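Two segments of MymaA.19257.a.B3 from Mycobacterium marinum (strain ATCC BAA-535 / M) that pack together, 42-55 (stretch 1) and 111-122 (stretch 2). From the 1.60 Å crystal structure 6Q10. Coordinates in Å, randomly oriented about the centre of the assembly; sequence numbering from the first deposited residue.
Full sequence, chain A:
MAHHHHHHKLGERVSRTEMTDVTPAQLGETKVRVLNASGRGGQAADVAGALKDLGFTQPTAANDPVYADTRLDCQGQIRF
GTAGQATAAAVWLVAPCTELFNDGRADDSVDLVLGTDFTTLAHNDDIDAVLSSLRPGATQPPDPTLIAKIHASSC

Stretch 1 (42-55) GQAADVAGALKDLG
Stretch 2 111-122: DLVLGTDFTTLA

An α-helix runs from Gln43, with phi/psi near -64/-41 through Lys52; Asp53 is at -63/-30 and Leu54 at -77/-13. Gly42, at the N-cap position with phi/psi 73/1, precedes it, and its O accepts the first i+4 bond from Asp46 N (3.0 Å). Gly55 (phi/psi 115/-2) leaves helical phi/psi in a Schellman motif, with Gly55 N donating to Lys52 O at 2.9 Å. Stretch 2 enters in extended strand conformation (Asp111-Leu114 phi/psi about -98/118); a type I turn spans Gly115 to Phe118, closed by Phe118 N to Gly115 O (3.1 Å), and the chain continues without regular structure to Ala122. Helix and strand axes approach to 9.6 Å, their N-to-C directions 133° apart. The register is set by two pairs: Ala44 CA lies 7.1 Å from Leu114 CA. Val47 CA lies 7.4 Å from Leu121 CA.

The CA-to-CB bond of Gln43 points toward stretch 2; with chi1 t, chi2 t and chi3 31°, the side chain makes the one hydrogen bond across the contact, Gln43 NE2 to Phe118 O at 3.2 Å and 159°; the same NE2 lies at the edge of the Phe118 ring, 3.7 Å from its CD1. The aliphatic part of Gln43 also packs, with CG 3.7 Å from Leu114 CD1. One turn on, Val47 (t) makes four apolar contacts: its CG2 meets Leu114 CD1 (3.7 Å) and Phe118 CE1 (3.6 Å), while its CG1 meets Leu112 CD2 (3.9 Å) and Leu121 CD2 (4.0 Å). Phe118 has chi1 t and chi2 -89°, Leu112 is t,p, and Leu114 and Leu121 are m,t. Leu121, the residue most covered by the other stretch, reaches three helix residues through CD1: Ala50 CB (3.7 Å), Leu51 CD2 (3.8 Å) and Leu54 CD1 (3.8 Å). Leu51 and Leu54 are both m,t; the CA-to-CB bond of Leu51 points sideways, yet its end comes nearer. Ala45, Ala48 and Thr116 point away. The contact, burying 432 Å² in total, is thus mainly apolar.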

# COMPACT_ATOMS: atom_id res chain seq x y z
N GLY A 42 -8.95 -10.04 -12.81
CA GLY A 42 -8.12 -8.97 -13.33
C GLY A 42 -7.91 -7.81 -12.39
O GLY A 42 -7.20 -6.86 -12.76
N GLN A 43 -8.44 -7.84 -11.17
CA GLN A 43 -8.33 -6.65 -10.33
C GLN A 43 -6.89 -6.38 -9.91
O GLN A 43 -6.49 -5.21 -9.81
CB GLN A 43 -9.20 -6.76 -9.09
CG GLN A 43 -9.32 -5.41 -8.42
CD GLN A 43 -10.29 -5.41 -7.28
OE1 GLN A 43 -10.45 -6.43 -6.61
NE2 GLN A 43 -10.93 -4.28 -7.04
N ALA A 44 -6.11 -7.41 -9.61
CA ALA A 44 -4.72 -7.13 -9.23
C ALA A 44 -3.95 -6.50 -10.38
O ALA A 44 -3.16 -5.59 -10.16
CB ALA A 44 -4.01 -8.39 -8.73
N ALA A 45 -4.18 -6.97 -11.61
CA ALA A 45 -3.50 -6.37 -12.75
C ALA A 45 -3.93 -4.92 -12.94
O ALA A 45 -3.11 -4.06 -13.28
CB ALA A 45 -3.78 -7.19 -14.02
N ASP A 46 -5.23 -4.64 -12.76
CA ASP A 46 -5.73 -3.27 -12.89
C ASP A 46 -5.06 -2.36 -11.88
O ASP A 46 -4.62 -1.25 -12.22
CB ASP A 46 -7.25 -3.22 -12.71
CG ASP A 46 -7.99 -3.92 -13.81
OD1 ASP A 46 -7.42 -4.04 -14.92
OD2 ASP A 46 -9.14 -4.34 -13.57
N VAL A 47 -4.98 -2.81 -10.62
CA VAL A 47 -4.42 -1.96 -9.57
C VAL A 47 -2.91 -1.80 -9.76
O VAL A 47 -2.36 -0.71 -9.57
CB VAL A 47 -4.79 -2.50 -8.18
CG1 VAL A 47 -4.00 -1.78 -7.06
CG2 VAL A 47 -6.28 -2.35 -7.95
N ALA A 48 -2.22 -2.89 -10.13
CA ALA A 48 -0.79 -2.78 -10.44
C ALA A 48 -0.54 -1.74 -11.53
O ALA A 48 0.41 -0.94 -11.45
CB ALA A 48 -0.24 -4.15 -10.84
N GLY A 49 -1.39 -1.73 -12.56
CA GLY A 49 -1.26 -0.71 -13.61
C GLY A 49 -1.53 0.68 -13.09
O GLY A 49 -0.83 1.64 -13.45
N ALA A 50 -2.53 0.82 -12.21
CA ALA A 50 -2.83 2.14 -11.64
C ALA A 50 -1.68 2.65 -10.78
O ALA A 50 -1.36 3.85 -10.81
CB ALA A 50 -4.12 2.08 -10.82
N LEU A 51 -1.04 1.76 -10.02
CA LEU A 51 0.15 2.12 -9.25
C LEU A 51 1.30 2.54 -10.16
O LEU A 51 1.99 3.54 -9.90
CB LEU A 51 0.59 0.95 -8.37
CG LEU A 51 -0.34 0.63 -7.20
CD1 LEU A 51 0.14 -0.66 -6.59
CD2 LEU A 51 -0.27 1.75 -6.13
N LYS A 52 1.54 1.78 -11.22
CA LYS A 52 2.57 2.17 -12.18
C LYS A 52 2.30 3.57 -12.72
O LYS A 52 3.22 4.40 -12.83
CB LYS A 52 2.65 1.16 -13.32
CG LYS A 52 3.86 1.38 -14.23
CD LYS A 52 3.90 0.36 -15.34
CE LYS A 52 5.09 0.61 -16.27
NZ LYS A 52 5.38 -0.62 -17.06
N ASP A 53 1.04 3.87 -13.04
CA ASP A 53 0.71 5.18 -13.59
C ASP A 53 1.00 6.31 -12.61
O ASP A 53 1.29 7.43 -13.04
CB ASP A 53 -0.77 5.22 -14.00
CG ASP A 53 -1.06 4.35 -15.20
OD1 ASP A 53 -0.09 3.98 -15.90
OD2 ASP A 53 -2.24 4.06 -15.45
N LEU A 54 0.91 6.03 -11.30
CA LEU A 54 1.23 7.01 -10.27
C LEU A 54 2.73 7.19 -10.07
O LEU A 54 3.14 8.14 -9.39
CB LEU A 54 0.62 6.61 -8.92
CG LEU A 54 -0.90 6.59 -8.83
CD1 LEU A 54 -1.24 5.92 -7.53
CD2 LEU A 54 -1.47 8.00 -8.91
N GLY A 55 3.55 6.31 -10.62
CA GLY A 55 4.98 6.44 -10.45
C GLY A 55 5.63 5.32 -9.68
O GLY A 55 6.86 5.37 -9.52
N ASP A 111 3.51 -6.51 -0.20
CA ASP A 111 2.33 -7.04 -0.88
C ASP A 111 1.12 -6.16 -0.55
O ASP A 111 0.79 -6.00 0.62
CB ASP A 111 2.05 -8.47 -0.45
CG ASP A 111 3.23 -9.42 -0.72
OD1 ASP A 111 4.02 -9.14 -1.63
OD2 ASP A 111 3.36 -10.45 -0.03
N LEU A 112 0.46 -5.63 -1.59
CA LEU A 112 -0.85 -4.99 -1.46
C LEU A 112 -1.88 -6.05 -1.82
O LEU A 112 -1.92 -6.52 -2.96
CB LEU A 112 -0.96 -3.78 -2.39
CG LEU A 112 -2.37 -3.21 -2.48
CD1 LEU A 112 -2.89 -2.73 -1.11
CD2 LEU A 112 -2.34 -2.07 -3.51
N VAL A 113 -2.64 -6.50 -0.82
CA VAL A 113 -3.58 -7.60 -0.96
C VAL A 113 -4.98 -7.01 -1.08
O VAL A 113 -5.44 -6.33 -0.15
CB VAL A 113 -3.49 -8.56 0.22
CG1 VAL A 113 -4.35 -9.82 -0.07
CG2 VAL A 113 -2.02 -8.94 0.45
N LEU A 114 -5.64 -7.24 -2.20
CA LEU A 114 -6.96 -6.67 -2.46
C LEU A 114 -8.01 -7.59 -1.88
O LEU A 114 -8.11 -8.75 -2.28
CB LEU A 114 -7.20 -6.51 -3.96
CG LEU A 114 -6.04 -5.74 -4.60
CD1 LEU A 114 -6.40 -5.59 -6.08
CD2 LEU A 114 -5.77 -4.39 -3.94
N GLY A 115 -8.82 -7.06 -0.96
CA GLY A 115 -9.95 -7.80 -0.46
C GLY A 115 -11.21 -7.58 -1.29
O GLY A 115 -11.24 -6.82 -2.26
N THR A 116 -12.26 -8.29 -0.89
CA THR A 116 -13.51 -8.27 -1.66
C THR A 116 -14.08 -6.87 -1.79
O THR A 116 -14.80 -6.58 -2.75
CB THR A 116 -14.56 -9.17 -1.01
OG1 THR A 116 -14.81 -8.72 0.33
CG2 THR A 116 -14.09 -10.61 -0.99
N ASP A 117 -13.77 -6.00 -0.83
CA ASP A 117 -14.36 -4.68 -0.76
C ASP A 117 -13.54 -3.61 -1.47
O ASP A 117 -14.02 -2.48 -1.61
CB ASP A 117 -14.52 -4.26 0.69
CG ASP A 117 -15.35 -5.25 1.49
OD1 ASP A 117 -15.99 -6.16 0.90
OD2 ASP A 117 -15.37 -5.11 2.73
N PHE A 118 -12.31 -3.92 -1.88
CA PHE A 118 -11.51 -2.94 -2.59
C PHE A 118 -12.21 -2.52 -3.88
O PHE A 118 -12.75 -3.36 -4.61
CB PHE A 118 -10.14 -3.53 -2.93
CG PHE A 118 -9.15 -2.50 -3.37
CD1 PHE A 118 -9.05 -2.16 -4.71
CD2 PHE A 118 -8.35 -1.86 -2.44
CE1 PHE A 118 -8.14 -1.18 -5.11
CE2 PHE A 118 -7.44 -0.89 -2.84
CZ PHE A 118 -7.35 -0.56 -4.19
N THR A 119 -12.18 -1.21 -4.17
CA THR A 119 -12.68 -0.72 -5.45
C THR A 119 -11.54 -0.07 -6.23
O THR A 119 -11.03 -0.68 -7.18
CB THR A 119 -13.86 0.24 -5.27
OG1 THR A 119 -13.51 1.26 -4.33
CG2 THR A 119 -15.11 -0.51 -4.81
N THR A 120 -11.09 1.12 -5.84
CA THR A 120 -10.05 1.85 -6.54
C THR A 120 -9.04 2.40 -5.54
O THR A 120 -9.31 2.49 -4.33
CB THR A 120 -10.63 3.01 -7.36
OG1 THR A 120 -11.23 3.95 -6.47
CG2 THR A 120 -11.69 2.52 -8.33
N LEU A 121 -7.86 2.75 -6.04
CA LEU A 121 -6.91 3.51 -5.23
C LEU A 121 -7.52 4.85 -4.82
O LEU A 121 -8.35 5.43 -5.53
CB LEU A 121 -5.62 3.76 -6.00
CG LEU A 121 -4.82 2.52 -6.43
CD1 LEU A 121 -3.64 2.99 -7.23
CD2 LEU A 121 -4.39 1.77 -5.19
N ALA A 122 -7.10 5.32 -3.66
CA ALA A 122 -7.58 6.60 -3.15
C ALA A 122 -6.80 7.74 -3.78
O ALA A 122 -5.60 7.62 -4.05
CB ALA A 122 -7.43 6.68 -1.63